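Local coordinates for protein oxalate biosynthetic component 1 (Burkholderia thailandensis, PDB 5IKY) that is a bifunctional enzyme of quorum sensing-dependent oxalogenesis, a serine hydrolase with additional lyase activity that produces oxalate, at residues K45-N50 and A235-P240. Residues are numbered along the deposited sequence; the frame is centred on the assembly and turned at random.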
ATOM      1  N   LYS A  45      20.617 -29.069 -29.426  1.00 75.31           N
ATOM      2  CA  LYS A  45      19.378 -28.616 -30.050  1.00 82.64           C
ATOM      3  C   LYS A  45      18.396 -28.096 -29.004  1.00 81.24           C
ATOM      4  O   LYS A  45      17.555 -27.246 -29.301  1.00 84.37           O
ATOM      5  CB  LYS A  45      18.735 -29.735 -30.878  1.00 86.21           C
ATOM      6  CG  LYS A  45      18.025 -30.808 -30.069  1.00 94.89           C
ATOM      7  CD  LYS A  45      17.155 -31.678 -30.964  1.00 91.85           C
ATOM      8  CE  LYS A  45      16.111 -30.847 -31.693  1.00 89.96           C
ATOM      9  NZ  LYS A  45      15.226 -31.677 -32.558  1.00 96.48           N
ATOM     10  N   ALA A  46      18.509 -28.598 -27.777  1.00 72.14           N
ATOM     11  CA  ALA A  46      17.671 -28.117 -26.684  1.00 62.23           C
ATOM     12  C   ALA A  46      18.142 -26.741 -26.233  1.00 75.22           C
ATOM     13  O   ALA A  46      17.333 -25.868 -25.923  1.00 73.57           O
ATOM     14  CB  ALA A  46      17.686 -29.095 -25.520  1.00 56.48           C
ATOM     15  N   LEU A  47      19.459 -26.553 -26.205  1.00 69.37           N
ATOM     16  CA  LEU A  47      20.042 -25.263 -25.857  1.00 57.18           C
ATOM     17  C   LEU A  47      19.669 -24.198 -26.884  1.00 70.98           C
ATOM     18  O   LEU A  47      19.224 -23.105 -26.527  1.00 63.54           O
ATOM     19  CB  LEU A  47      21.565 -25.371 -25.742  1.00 64.34           C
ATOM     20  CG  LEU A  47      22.123 -26.062 -24.495  1.00 60.97           C
ATOM     21  CD1 LEU A  47      23.618 -26.292 -24.634  1.00 61.71           C
ATOM     22  CD2 LEU A  47      21.825 -25.246 -23.249  1.00 58.61           C
ATOM     23  N   GLU A  48      19.842 -24.527 -28.161  1.00 71.55           N
ATOM     24  CA  GLU A  48      19.584 -23.576 -29.237  1.00 75.54           C
ATOM     25  C   GLU A  48      18.103 -23.216 -29.330  1.00 77.13           C
ATOM     26  O   GLU A  48      17.750 -22.127 -29.783  1.00 77.20           O
ATOM     27  CB  GLU A  48      20.080 -24.137 -30.572  1.00 77.49           C
ATOM     28  CG  GLU A  48      21.584 -24.356 -30.619  1.00 82.21           C
ATOM     29  CD  GLU A  48      22.105 -24.580 -32.024  1.00 98.79           C
ATOM     30  OE1 GLU A  48      21.580 -25.472 -32.721  1.00110.12           O
ATOM     31  OE2 GLU A  48      23.049 -23.868 -32.427  1.00103.55           O
ATOM     32  N   ALA A  49      17.242 -24.127 -28.888  1.00 57.78           N
ATOM     33  CA  ALA A  49      15.806 -23.866 -28.860  1.00 56.65           C
ATOM     34  C   ALA A  49      15.451 -22.923 -27.716  1.00 65.77           C
ATOM     35  O   ALA A  49      14.371 -22.335 -27.698  1.00 67.60           O
ATOM     36  CB  ALA A  49      15.030 -25.167 -28.734  1.00 50.26           C
ATOM     37  N   ASN A  50      16.365 -22.783 -26.761  1.00 68.07           N
ATOM     38  CA  ASN A  50      16.139 -21.915 -25.611  1.00 55.69           C
ATOM     39  C   ASN A  50      17.031 -20.675 -25.626  1.00 56.44           C
ATOM     40  O   ASN A  50      17.380 -20.138 -24.574  1.00 67.58           O
ATOM     41  CB  ASN A  50      16.346 -22.695 -24.311  1.00 65.63           C
ATOM     42  CG  ASN A  50      15.225 -23.687 -24.039  1.00 70.53           C
ATOM     43  OD1 ASN A  50      14.283 -23.391 -23.301  1.00 58.92           O
ATOM     44  ND2 ASN A  50      15.322 -24.871 -24.635  1.00 64.16           N
ATOM     45  N   ALA A 235      12.098 -28.429 -17.832  1.00 64.25           N
ATOM     46  CA  ALA A 235      13.172 -29.401 -17.660  1.00 63.86           C
ATOM     47  C   ALA A 235      14.508 -28.715 -17.393  1.00 66.34           C
ATOM     48  O   ALA A 235      14.636 -27.502 -17.557  1.00 63.51           O
ATOM     49  CB  ALA A 235      13.272 -30.297 -18.887  1.00 56.12           C
ATOM     50  N   THR A 236      15.501 -29.497 -16.974  1.00 77.55           N
ATOM     51  CA  THR A 236      16.844 -28.977 -16.743  1.00 80.19           C
ATOM     52  C   THR A 236      17.891 -29.803 -17.484  1.00 77.01           C
ATOM     53  O   THR A 236      17.832 -31.031 -17.494  1.00 74.76           O
ATOM     54  CB  THR A 236      17.203 -28.954 -15.241  1.00 75.32           C
ATOM     55  OG1 THR A 236      16.937 -30.236 -14.660  1.00 77.95           O
ATOM     56  CG2 THR A 236      16.387 -27.896 -14.513  1.00 78.33           C
ATOM     57  N   LEU A 237      18.845 -29.118 -18.107  1.00 67.97           N
ATOM     58  CA  LEU A 237      19.958 -29.783 -18.774  1.00 59.64           C
ATOM     59  C   LEU A 237      21.163 -29.889 -17.853  1.00 72.99           C
ATOM     60  O   LEU A 237      21.609 -28.888 -17.294  1.00 72.28           O
ATOM     61  CB  LEU A 237      20.358 -29.034 -20.046  1.00 59.22           C
ATOM     62  CG  LEU A 237      19.414 -29.089 -21.243  1.00 70.59           C
ATOM     63  CD1 LEU A 237      19.996 -28.268 -22.377  1.00 63.48           C
ATOM     64  CD2 LEU A 237      19.195 -30.525 -21.678  1.00 75.56           C
ATOM     65  N   ALA A 238      21.690 -31.100 -17.698  1.00 62.86           N
ATOM     66  CA  ALA A 238      22.939 -31.296 -16.973  1.00 64.86           C
ATOM     67  C   ALA A 238      24.115 -31.212 -17.937  1.00 60.44           C
ATOM     68  O   ALA A 238      24.218 -32.003 -18.873  1.00 83.27           O
ATOM     69  CB  ALA A 238      22.940 -32.630 -16.245  1.00 57.74           C
ATOM     70  N   ILE A 239      24.997 -30.245 -17.706  1.00 62.83           N
ATOM     71  CA  ILE A 239      26.172 -30.052 -18.551  1.00 63.95           C
ATOM     72  C   ILE A 239      27.435 -30.539 -17.836  1.00 65.19           C
ATOM     73  O   ILE A 239      27.664 -30.201 -16.674  1.00 66.49           O
ATOM     74  CB  ILE A 239      26.338 -28.567 -18.945  1.00 60.34           C
ATOM     75  CG1 ILE A 239      25.020 -28.005 -19.484  1.00 62.12           C
ATOM     76  CG2 ILE A 239      27.448 -28.400 -19.970  1.00 64.26           C
ATOM     77  CD1 ILE A 239      24.569 -28.636 -20.781  1.00 63.04           C
ATOM     78  N   PRO A 240      28.254 -31.352 -18.525  1.00 66.37           N
ATOM     79  CA  PRO A 240      29.510 -31.843 -17.945  1.00 61.69           C
ATOM     80  C   PRO A 240      30.422 -30.709 -17.480  1.00 69.10           C
ATOM     81  O   PRO A 240      30.661 -29.766 -18.236  1.00 69.16           O
ATOM     82  CB  PRO A 240      30.152 -32.618 -19.101  1.00 61.65           C
ATOM     83  CG  PRO A 240      29.003 -33.047 -19.944  1.00 65.04           C
ATOM     84  CD  PRO A 240      27.993 -31.933 -19.853  1.00 59.91           C
TER
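Leu237 meets the last turns of helix 37-49 through one methyl group, CD1. Leu237 CD1 lies 3.6 Å from Leu47 CD2, with Leu47 CG almost as near. It also approaches Ala46, with CB of Ala46 4.0 Å from Leu237 CD1. The contact is therefore small and wholly apolar, with a single leucine branch resting on two successive helix residues. The two leucine side chains run at a slant to each other. CG of Leu237 sits beside its backbone N (chi1 -71°), anti to the carbonyl carbon, and the extended chi2 (179°) carries CD1 out to the helix.

The polar bonds lie beside this patch. Asn50 ND2 donates back to Ala46 O at 2.6 Å, with an N-H...O angle of 161°. The acceptor lies close to the plane of the Asn50 amide. Asn50 OD1 accepts from Gly249 N, so the amide bridges the helix and the chain just after strand 246-248. The two bonds together should hold the rotation of the amide.

Strand 235-237 pairs antiparallel with strand 246-248, and Ile248 touches both Leu237 and Asn50. Ile27 of strand 26-28 packs against Leu47 and Ile239. The contact thus joins helix 37-49 to a two-stranded hairpin that follows strand 223-226 of the parallel barrel-type sheet.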